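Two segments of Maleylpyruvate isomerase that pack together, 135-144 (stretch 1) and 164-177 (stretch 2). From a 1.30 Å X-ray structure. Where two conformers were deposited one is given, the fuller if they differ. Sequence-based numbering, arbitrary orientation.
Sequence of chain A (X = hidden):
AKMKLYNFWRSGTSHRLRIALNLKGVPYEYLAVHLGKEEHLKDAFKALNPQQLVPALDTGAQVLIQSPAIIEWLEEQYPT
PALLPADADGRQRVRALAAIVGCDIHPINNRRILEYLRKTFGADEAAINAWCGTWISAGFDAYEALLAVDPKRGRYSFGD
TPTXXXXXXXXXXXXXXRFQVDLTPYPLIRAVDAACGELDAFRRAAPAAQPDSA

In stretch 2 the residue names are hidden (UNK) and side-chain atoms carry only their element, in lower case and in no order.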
# COMPACT_ATOMS: atom_id res chain seq x y z
N TRP A 135 5.23 -9.51 11.13
CA TRP A 135 5.18 -8.64 9.95
C TRP A 135 6.04 -7.39 10.11
O TRP A 135 6.66 -6.95 9.14
CB TRP A 135 3.73 -8.34 9.54
CG TRP A 135 2.92 -9.59 9.64
CD1 TRP A 135 1.86 -9.81 10.47
CD2 TRP A 135 3.16 -10.83 8.96
NE1 TRP A 135 1.41 -11.10 10.33
CE2 TRP A 135 2.19 -11.75 9.41
CE3 TRP A 135 4.09 -11.26 8.00
CZ2 TRP A 135 2.13 -13.07 8.95
CZ3 TRP A 135 4.04 -12.57 7.54
CH2 TRP A 135 3.05 -13.46 8.02
N ILE A 136 6.10 -6.85 11.32
CA ILE A 136 6.97 -5.70 11.57
C ILE A 136 8.43 -6.09 11.39
O ILE A 136 9.18 -5.38 10.71
CB ILE A 136 6.72 -5.10 12.96
CG1 ILE A 136 5.35 -4.42 12.99
CG2 ILE A 136 7.81 -4.09 13.31
CD1 ILE A 136 4.82 -4.11 14.37
N SER A 137 8.85 -7.22 11.95
CA SER A 137 10.24 -7.64 11.83
C SER A 137 10.63 -7.92 10.39
O SER A 137 11.71 -7.56 9.95
CB SER A 137 10.52 -8.84 12.71
OG SER A 137 10.35 -8.50 14.07
N ALA A 138 9.74 -8.56 9.63
CA ALA A 138 10.04 -8.86 8.23
C ALA A 138 10.21 -7.57 7.44
O ALA A 138 11.16 -7.42 6.67
CB ALA A 138 8.95 -9.73 7.62
N GLY A 139 9.29 -6.63 7.64
CA GLY A 139 9.34 -5.35 6.92
C GLY A 139 10.53 -4.50 7.33
O GLY A 139 11.19 -3.91 6.48
N PHE A 140 10.80 -4.45 8.64
CA PHE A 140 11.95 -3.71 9.15
C PHE A 140 13.28 -4.34 8.73
O PHE A 140 14.25 -3.63 8.50
CB PHE A 140 11.87 -3.55 10.66
CG PHE A 140 10.96 -2.43 11.13
CD1 PHE A 140 10.13 -1.73 10.25
CD2 PHE A 140 10.93 -2.09 12.48
CE1 PHE A 140 9.31 -0.70 10.70
CE2 PHE A 140 10.11 -1.06 12.94
CZ PHE A 140 9.29 -0.37 12.06
N ASP A 141 13.34 -5.67 8.63
CA ASP A 141 14.55 -6.31 8.07
C ASP A 141 14.88 -5.70 6.71
O ASP A 141 16.04 -5.33 6.46
CB ASP A 141 14.37 -7.83 7.90
CG ASP A 141 14.42 -8.60 9.21
OD1 ASP A 141 14.86 -8.06 10.24
OD2 ASP A 141 14.00 -9.78 9.19
N ALA A 142 13.87 -5.58 5.85
CA ALA A 142 14.07 -5.05 4.51
C ALA A 142 14.38 -3.56 4.51
O ALA A 142 15.29 -3.11 3.83
CB ALA A 142 12.87 -5.35 3.63
N TYR A 143 13.60 -2.80 5.29
CA TYR A 143 13.77 -1.35 5.36
C TYR A 143 15.17 -1.02 5.88
O TYR A 143 15.88 -0.19 5.29
CB TYR A 143 12.69 -0.77 6.29
CG TYR A 143 12.40 0.71 6.14
CD1 TYR A 143 11.20 1.14 5.60
CD2 TYR A 143 13.31 1.67 6.57
CE1 TYR A 143 10.91 2.49 5.48
CE2 TYR A 143 13.03 3.03 6.44
CZ TYR A 143 11.83 3.42 5.89
OH TYR A 143 11.52 4.76 5.76
N GLU A 144 15.58 -1.68 6.96
CA GLU A 144 16.91 -1.51 7.54
C GLU A 144 18.02 -1.82 6.54
O GLU A 144 19.00 -1.08 6.44
CB GLU A 144 17.05 -2.41 8.77
CG GLU A 144 18.38 -2.29 9.51
CD GLU A 144 18.46 -1.10 10.44
OE1 GLU A 144 17.46 -0.37 10.62
OE2 GLU A 144 19.56 -0.90 11.01
N UNK A 164 8.55 11.65 2.57
CA UNK A 164 7.36 10.90 2.93
C UNK A 164 7.68 9.52 3.50
O UNK A 164 6.88 8.98 4.26
c UNK A 164 6.56 8.77 0.45
c UNK A 164 5.42 10.81 -0.48
c UNK A 164 6.53 10.29 0.44
c UNK A 164 6.30 10.86 1.83
N UNK A 165 8.85 8.95 3.20
CA UNK A 165 9.21 7.67 3.81
C UNK A 165 9.24 7.78 5.34
O UNK A 165 8.76 6.89 6.04
c UNK A 165 10.55 7.16 3.28
N UNK A 166 9.75 8.89 5.85
CA UNK A 166 9.79 9.11 7.30
C UNK A 166 8.39 9.25 7.88
O UNK A 166 8.15 8.85 9.03
o UNK A 166 12.72 9.27 7.37
c UNK A 166 10.61 10.34 7.65
c UNK A 166 12.01 10.27 7.10
o UNK A 166 12.41 11.22 6.39
N UNK A 167 7.47 9.82 7.10
CA UNK A 167 6.08 9.94 7.52
C UNK A 167 5.46 8.57 7.76
O UNK A 167 4.62 8.42 8.64
s UNK A 167 5.74 12.40 6.24
c UNK A 167 5.24 10.70 6.50
N UNK A 168 5.87 7.58 6.96
CA UNK A 168 5.39 6.21 7.14
C UNK A 168 6.17 5.48 8.24
O UNK A 168 5.58 4.72 9.01
c UNK A 168 5.54 5.41 5.85
o UNK A 168 1.99 6.35 1.52
c UNK A 168 3.68 4.71 4.30
c UNK A 168 2.83 6.16 2.58
c UNK A 168 4.57 6.92 4.06
c UNK A 168 3.70 7.16 2.99
c UNK A 168 2.81 4.94 3.24
c UNK A 168 4.56 5.70 4.74
N UNK A 169 7.48 5.68 8.30
CA UNK A 169 8.31 4.91 9.22
C UNK A 169 8.02 5.22 10.69
O UNK A 169 7.89 4.31 11.51
c UNK A 169 12.18 4.86 9.68
c UNK A 169 10.75 4.35 9.85
c UNK A 169 9.81 5.13 8.93
c UNK A 169 10.65 2.85 9.59
N UNK A 170 7.92 6.50 11.02
CA UNK A 170 7.78 6.90 12.42
C UNK A 170 6.54 6.28 13.11
O UNK A 170 6.67 5.69 14.17
c UNK A 170 7.42 8.90 13.94
c UNK A 170 7.90 8.44 12.58
c UNK A 170 9.36 8.85 12.37
N UNK A 171 5.35 6.38 12.49
CA UNK A 171 4.20 5.71 13.10
C UNK A 171 4.37 4.20 13.19
O UNK A 171 3.87 3.58 14.13
c UNK A 171 4.96 7.13 11.29
c UNK A 171 3.04 6.07 12.17
c UNK A 171 3.49 7.34 11.51
N UNK A 172 5.07 3.60 12.24
CA UNK A 172 5.29 2.16 12.27
C UNK A 172 6.19 1.74 13.43
O UNK A 172 5.99 0.67 14.03
n UNK A 172 4.16 -1.06 12.09
c UNK A 172 4.42 -0.42 10.95
c UNK A 172 5.83 1.66 10.93
o UNK A 172 3.58 -0.28 10.06
c UNK A 172 5.81 0.15 10.80
N UNK A 173 7.18 2.57 13.76
CA UNK A 173 8.05 2.31 14.90
C UNK A 173 7.23 2.42 16.19
O UNK A 173 7.41 1.63 17.12
c UNK A 173 10.11 3.04 13.69
c UNK A 173 10.10 3.01 16.17
c UNK A 173 9.26 3.25 14.92
N UNK A 174 6.32 3.39 16.25
CA UNK A 174 5.45 3.55 17.40
C UNK A 174 4.59 2.29 17.61
O UNK A 174 4.43 1.81 18.74
c UNK A 174 3.50 4.99 18.31
c UNK A 174 4.61 4.82 17.27
o UNK A 174 5.16 5.60 19.92
o UNK A 174 3.22 4.90 20.66
c UNK A 174 4.00 5.17 19.73
N UNK A 175 4.05 1.75 16.51
CA UNK A 175 3.27 0.51 16.59
C UNK A 175 4.13 -0.66 17.06
O UNK A 175 3.70 -1.47 17.88
c UNK A 175 2.62 0.20 15.23
o UNK A 175 1.86 -1.00 15.30
N UNK A 176 5.36 -0.74 16.54
CA UNK A 176 6.31 -1.76 16.99
C UNK A 176 6.50 -1.72 18.50
O UNK A 176 6.51 -2.76 19.16
c UNK A 176 7.65 -1.59 16.28
N UNK A 177 6.63 -0.52 19.06
CA UNK A 177 6.78 -0.38 20.50
C UNK A 177 5.52 -0.86 21.24
O UNK A 177 5.63 -1.55 22.25
n UNK A 177 12.49 3.72 19.54
n UNK A 177 10.59 2.83 20.48
c UNK A 177 11.18 3.77 19.74
c UNK A 177 7.21 1.06 20.87
n UNK A 177 10.49 4.78 19.22
c UNK A 177 9.16 2.75 20.78
c UNK A 177 8.57 1.44 20.25

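Position 164 carries four side-chain carbons, forked at the second, and its side chain is out of reach of stretch 1. A fork at the second carbon is the mark of leucine: Leu164. Position 165 has a single carbon, hence alanine, and its CB points toward stretch 1, lying 3.6 Å from Tyr143 OH. The O of Ala165 is 3.5 Å from the same Tyr143 OH.

At 166 there are two carbons, the second bearing two oxygens. This short carboxylate is Asp166; its CA-to-CB bond points away from stretch 1. Position 167, one carbon followed by sulfur, is Cys167, out of reach. Position 168 shows one carbon, then a six-carbon ring bearing one oxygen, so it is Tyr168; the bond to CB runs sideways and the end of the side chain leads away.

Position 169 again has four carbons forked at the second, but this side chain faces stretch 1. One terminal carbon lies over the face of the Tyr143 ring, 12° off its normal, and the pattern gives Leu169. Its CD1 is 3.9 Å from that ring's centroid, a CH-pi contact, and 4.0 Å from Phe140 CE1; its CD2 is 3.8 Å from Tyr143 CE2. The rotamer, chi1 t and chi2 p, allows one side chain to meet both aromatic rings.

Position 170 has one carbon carrying two more, which identifies Val170, directed away from the contact. At 171 three carbons close a ring onto the backbone N, so the residue is Pro171. Its N has no hydrogen to give to the preceding turn, and the helix is kinked here.

Position 172 holds three carbons, the third bearing one oxygen and one further atom recorded as nitrogen: an amide, Gln172. Its CG lies 3.6 Å from Phe140 CE1, and its NE2 is 3.7 Å from Ile136 CG1, so the contacts are made by carbon and amide alike. Position 173, one carbon carrying two, is Val173; although its CA-to-CB bond points away, CG2 reaches to 3.9 Å from Phe140 CZ.

Three carbons ending in two oxygens make 174 Glu174, out of reach. One carbon and one oxygen make 175 Ser175, whose OG is 4.4 Å from Ile136 CD1. The lone carbon of 176 gives Ala176, with CB 3.9 Å from Ile136 CG2 and 4.2 Å from Phe140 CE2. Finally, 177 has three carbons, a nitrogen, and a carbon carrying two more nitrogens; this guanidinium is Arg177, exposed and pointing away.

The helices run at 140° between their N-to-C directions, with axes 11.0 Å apart at closest approach. The separation is uneven: Ile136 CA and Ala176 CA are 6.7 Å apart, whereas Tyr143 CA and Leu169 CA are 9.2 Å apart. The small alanine accompanies the close end, and larger side chains fill the wider one. Between them Phe140 is a knob in the hole formed by Leu169, Gln172, Val173 and Ala176. With no clear hydrogen bond across the stretches, the 400 Å² buried rests chiefly on apolar packing.

Stretch 2 164-177: LADCYLVPQVESAR
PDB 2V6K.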